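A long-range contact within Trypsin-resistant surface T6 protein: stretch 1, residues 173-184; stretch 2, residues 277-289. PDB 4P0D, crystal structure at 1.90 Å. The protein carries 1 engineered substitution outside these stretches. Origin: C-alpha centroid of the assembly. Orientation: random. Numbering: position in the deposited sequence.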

# COMPACT_ATOMS: atom_id res chain seq x y z
N SER A 173 -6.69 -10.76 5.53
CA SER A 173 -7.71 -9.94 4.89
C SER A 173 -7.27 -8.48 4.97
O SER A 173 -7.17 -7.92 6.04
CB SER A 173 -9.07 -10.12 5.56
OG SER A 173 -9.51 -11.46 5.39
N TYR A 174 -7.01 -7.91 3.81
CA TYR A 174 -6.53 -6.55 3.71
C TYR A 174 -7.67 -5.63 3.23
O TYR A 174 -8.55 -6.04 2.49
CB TYR A 174 -5.40 -6.48 2.70
CG TYR A 174 -4.15 -7.21 3.10
CD1 TYR A 174 -3.98 -8.57 2.83
CD2 TYR A 174 -3.11 -6.55 3.73
CE1 TYR A 174 -2.82 -9.23 3.18
CE2 TYR A 174 -1.94 -7.21 4.10
CZ TYR A 174 -1.81 -8.54 3.82
OH TYR A 174 -0.64 -9.16 4.17
N SER A 175 -7.61 -4.39 3.68
CA SER A 175 -8.60 -3.38 3.34
C SER A 175 -7.93 -2.02 3.15
O SER A 175 -7.02 -1.65 3.90
CB SER A 175 -9.68 -3.31 4.42
OG SER A 175 -9.15 -2.91 5.66
N LEU A 176 -8.38 -1.30 2.12
CA LEU A 176 -7.85 0.01 1.81
C LEU A 176 -8.97 1.02 1.90
O LEU A 176 -10.08 0.77 1.41
CB LEU A 176 -7.29 0.05 0.40
CG LEU A 176 -6.13 -0.84 0.03
CD1 LEU A 176 -5.86 -0.74 -1.47
CD2 LEU A 176 -4.89 -0.46 0.82
N THR A 177 -8.71 2.16 2.53
CA THR A 177 -9.59 3.32 2.38
C THR A 177 -8.73 4.49 1.93
O THR A 177 -7.52 4.50 2.15
CB THR A 177 -10.31 3.67 3.68
OG1 THR A 177 -9.35 4.09 4.64
CG2 THR A 177 -11.11 2.47 4.23
N PHE A 178 -9.34 5.47 1.29
CA PHE A 178 -8.57 6.63 0.85
C PHE A 178 -9.39 7.90 0.72
O PHE A 178 -10.62 7.86 0.60
CB PHE A 178 -7.79 6.32 -0.43
CG PHE A 178 -8.61 5.82 -1.57
CD1 PHE A 178 -9.02 4.49 -1.62
CD2 PHE A 178 -8.92 6.66 -2.63
CE1 PHE A 178 -9.76 4.02 -2.69
CE2 PHE A 178 -9.67 6.20 -3.71
CZ PHE A 178 -10.08 4.88 -3.74
N GLU A 179 -8.69 9.04 0.80
CA GLU A 179 -9.29 10.35 0.60
C GLU A 179 -8.92 10.81 -0.80
O GLU A 179 -7.77 10.74 -1.18
CB GLU A 179 -8.82 11.36 1.66
CG GLU A 179 -9.24 10.93 3.06
CD GLU A 179 -8.60 11.75 4.17
OE1 GLU A 179 -7.37 11.64 4.40
OE2 GLU A 179 -9.37 12.47 4.84
N LEU A 180 -9.91 11.25 -1.56
CA LEU A 180 -9.71 11.63 -2.95
C LEU A 180 -9.10 13.02 -3.10
O LEU A 180 -9.35 13.90 -2.28
CB LEU A 180 -11.04 11.62 -3.69
CG LEU A 180 -11.71 10.26 -3.85
CD1 LEU A 180 -13.14 10.43 -4.30
CD2 LEU A 180 -10.96 9.41 -4.86
N PRO A 181 -8.36 13.23 -4.19
CA PRO A 181 -8.06 14.61 -4.55
C PRO A 181 -9.37 15.30 -4.96
O PRO A 181 -10.35 14.61 -5.25
CB PRO A 181 -7.16 14.46 -5.77
CG PRO A 181 -7.56 13.18 -6.39
CD PRO A 181 -7.93 12.29 -5.24
N SER A 182 -9.37 16.62 -4.95
CA SER A 182 -10.47 17.40 -5.46
C SER A 182 -10.01 18.03 -6.76
O SER A 182 -9.10 18.85 -6.75
CB SER A 182 -10.86 18.45 -4.43
OG SER A 182 -12.01 19.16 -4.82
N TYR A 183 -10.60 17.63 -7.89
CA TYR A 183 -10.25 18.19 -9.21
C TYR A 183 -11.41 19.05 -9.70
O TYR A 183 -12.56 18.68 -9.51
CB TYR A 183 -10.04 17.10 -10.25
CG TYR A 183 -8.96 16.10 -9.97
CD1 TYR A 183 -7.67 16.51 -9.63
CD2 TYR A 183 -9.20 14.74 -10.12
CE1 TYR A 183 -6.66 15.60 -9.42
CE2 TYR A 183 -8.19 13.81 -9.90
CZ TYR A 183 -6.92 14.26 -9.55
OH TYR A 183 -5.92 13.37 -9.33
N THR A 184 -11.11 20.18 -10.32
CA THR A 184 -12.13 20.95 -11.02
C THR A 184 -12.58 20.17 -12.25
O THR A 184 -11.85 19.34 -12.79
CB THR A 184 -11.64 22.35 -11.46
OG1 THR A 184 -10.60 22.25 -12.45
CG2 THR A 184 -11.15 23.15 -10.27
N PRO A 277 5.93 -7.62 4.13
CA PRO A 277 5.17 -6.44 3.83
C PRO A 277 4.43 -6.48 2.50
O PRO A 277 4.78 -7.23 1.58
CB PRO A 277 6.24 -5.34 3.78
CG PRO A 277 7.45 -6.03 3.26
CD PRO A 277 7.33 -7.49 3.67
N ASN A 278 3.40 -5.67 2.40
CA ASN A 278 2.83 -5.25 1.15
C ASN A 278 3.23 -3.80 0.85
O ASN A 278 4.10 -3.29 1.47
CB ASN A 278 1.32 -5.42 1.16
CG ASN A 278 0.61 -4.49 2.11
OD1 ASN A 278 1.12 -4.21 3.16
N LYS A 279 2.59 -3.17 -0.10
CA LYS A 279 2.86 -1.78 -0.40
C LYS A 279 1.74 -1.21 -1.24
O LYS A 279 1.73 -1.33 -2.46
CB LYS A 279 4.19 -1.63 -1.16
CG LYS A 279 4.61 -0.18 -1.31
CD LYS A 279 5.71 -0.02 -2.36
CE LYS A 279 6.44 1.31 -2.19
NZ LYS A 279 7.43 1.48 -3.30
N ALA A 280 0.77 -0.62 -0.58
CA ALA A 280 -0.37 -0.07 -1.27
C ALA A 280 -0.05 1.34 -1.69
O ALA A 280 0.50 2.11 -0.92
CB ALA A 280 -1.57 -0.08 -0.36
N GLU A 281 -0.40 1.68 -2.93
CA GLU A 281 -0.08 2.99 -3.50
C GLU A 281 -1.30 3.61 -4.11
O GLU A 281 -2.06 2.93 -4.79
CB GLU A 281 1.00 2.84 -4.56
CG GLU A 281 2.35 2.53 -3.99
CD GLU A 281 3.44 2.39 -5.04
OE1 GLU A 281 4.20 3.36 -5.21
OE2 GLU A 281 3.54 1.32 -5.69
N PHE A 282 -1.51 4.90 -3.83
CA PHE A 282 -2.59 5.69 -4.41
C PHE A 282 -1.99 6.84 -5.21
O PHE A 282 -1.43 7.79 -4.63
CB PHE A 282 -3.54 6.19 -3.32
CG PHE A 282 -4.68 7.04 -3.83
CD1 PHE A 282 -5.26 6.81 -5.08
CD2 PHE A 282 -5.19 8.05 -3.04
CE1 PHE A 282 -6.32 7.60 -5.51
CE2 PHE A 282 -6.25 8.82 -3.47
CZ PHE A 282 -6.81 8.60 -4.71
N PHE A 283 -2.11 6.74 -6.54
CA PHE A 283 -1.57 7.72 -7.47
C PHE A 283 -2.66 8.67 -7.89
O PHE A 283 -3.76 8.23 -8.24
CB PHE A 283 -1.03 7.08 -8.74
CG PHE A 283 0.06 6.11 -8.50
CD1 PHE A 283 -0.22 4.78 -8.24
CD2 PHE A 283 1.39 6.53 -8.50
CE1 PHE A 283 0.80 3.88 -8.01
CE2 PHE A 283 2.41 5.63 -8.28
CZ PHE A 283 2.12 4.30 -8.03
N TYR A 284 -2.33 9.97 -7.89
CA TYR A 284 -3.26 11.01 -8.33
C TYR A 284 -2.43 12.14 -8.97
O TYR A 284 -1.18 12.07 -8.98
CB TYR A 284 -4.10 11.53 -7.15
CG TYR A 284 -3.24 12.01 -6.00
CD1 TYR A 284 -2.80 11.13 -5.02
CD2 TYR A 284 -2.83 13.35 -5.92
CE1 TYR A 284 -1.98 11.56 -3.99
CE2 TYR A 284 -2.00 13.78 -4.89
CZ TYR A 284 -1.59 12.89 -3.93
OH TYR A 284 -0.76 13.31 -2.89
N SER A 285 -3.10 13.15 -9.53
CA SER A 285 -2.39 14.28 -10.12
C SER A 285 -2.23 15.43 -9.12
O SER A 285 -3.18 15.84 -8.49
CB SER A 285 -3.06 14.83 -11.36
OG SER A 285 -2.31 15.97 -11.82
N ASN A 286 -1.01 15.96 -9.01
CA ASN A 286 -0.77 17.21 -8.28
C ASN A 286 -0.56 18.41 -9.21
O ASN A 286 -0.09 19.48 -8.79
CB ASN A 286 0.37 17.06 -7.26
CG ASN A 286 1.72 16.80 -7.89
OD1 ASN A 286 1.84 16.52 -9.09
ND2 ASN A 286 2.76 16.88 -7.08
N ASN A 287 -0.93 18.23 -10.48
CA ASN A 287 -0.90 19.30 -11.47
C ASN A 287 -1.97 18.95 -12.49
O ASN A 287 -1.66 18.59 -13.63
CB ASN A 287 0.49 19.40 -12.10
CG ASN A 287 0.71 20.69 -12.86
OD1 ASN A 287 -0.15 21.57 -12.93
ND2 ASN A 287 1.88 20.79 -13.46
N PRO A 288 -3.25 19.03 -12.07
CA PRO A 288 -4.29 18.42 -12.87
C PRO A 288 -4.60 19.12 -14.21
O PRO A 288 -5.38 18.58 -15.01
CB PRO A 288 -5.52 18.48 -11.94
CG PRO A 288 -4.96 18.67 -10.56
CD PRO A 288 -3.80 19.59 -10.83
N THR A 289 -4.05 20.31 -14.43
CA THR A 289 -4.25 21.00 -15.71
C THR A 289 -3.14 20.67 -16.70
O THR A 289 -3.06 21.26 -17.76
CB THR A 289 -4.43 22.53 -15.54
OG1 THR A 289 -3.21 23.13 -15.08
CG2 THR A 289 -5.55 22.82 -14.59

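Two strands, 173-179 and 280-285, run in roughly the same direction, their axes inclined at 27° and no closer than 9.5 Å. That spacing is too wide for backbone hydrogen bonding of the kind found within a sheet, so side chains must fill the gap. The alternation of the β-strands supplies most of them: Tyr174, Leu176 and Phe178 point toward the second stretch, where Ala280 and Phe282 point back, joined by Asn278 from the loop just before the strand, while the intervening Ser175 and Thr177 stay out of reach. Contact buries 467 Å², and most of it gathers round Phe282 and Tyr183.

Phe282 has the largest area covered by the other stretch, 86 Å². Its chi1 is t, and its ring reaches the end of strand 173-179 and the loop that follows. Phe178 presents its edge to one face of this ring, with centroids 4.7 Å apart and planes at 55°; CD2 of Phe178 lies 3.5 Å from CE2 of Phe282. Such an arrangement sets the slightly positive ring hydrogens of one residue against the electron-rich face of the other. The rim of Phe282 is used as well: the carbonyl O of Glu179 lies at its edge, 3.4 Å from Phe282 CE2, a position suited to the same polarity of the ring C-H groups. Beyond it, Pro181 CD packs 3.9 Å from Phe282 CZ. Leu180 starts away from the second stretch, yet its CD2 comes within 4.2 Å of Phe282 CZ. A flat, apolar ring suits a place with so many neighbours.

Tyr183, with 81 Å² covered, fastens the loop end. Its CA-to-CB bond points sideways, but the long side chain brings the hydroxyl to the second stretch, where the backbone N of Ser285 donates a hydrogen bond to Tyr183 OH (2.8 Å, 168°). This nearly straight bond is the only hydrogen bond between the stretches. Tyrosine combines the reach and polar tip needed here with an apolar ring: Tyr183 CD1 lies 3.6 Å from Pro288 CG. Between these two centres, Pro181 CG meets Tyr284 CB at 3.9 Å; the Tyr284 side chain then leads away, and its hydroxyl is hydrogen-bonded elsewhere in the structure.

Toward the other end the packing becomes sparser. Leu176 CD2 touches Ala280 CB at 3.5 Å, a long branched side chain spanning the gap to a short methyl across CA atoms 8.1 Å apart. Last comes Tyr174 CE2, 4.2 Å from Asn278 CG, where the CA atoms are 9.8 Å apart and the long tyrosine side chain covers most of the wider gap. Asn278 OD1 is hydrogen-bonded elsewhere in the structure, so this polar group is not left unsatisfied in its buried place.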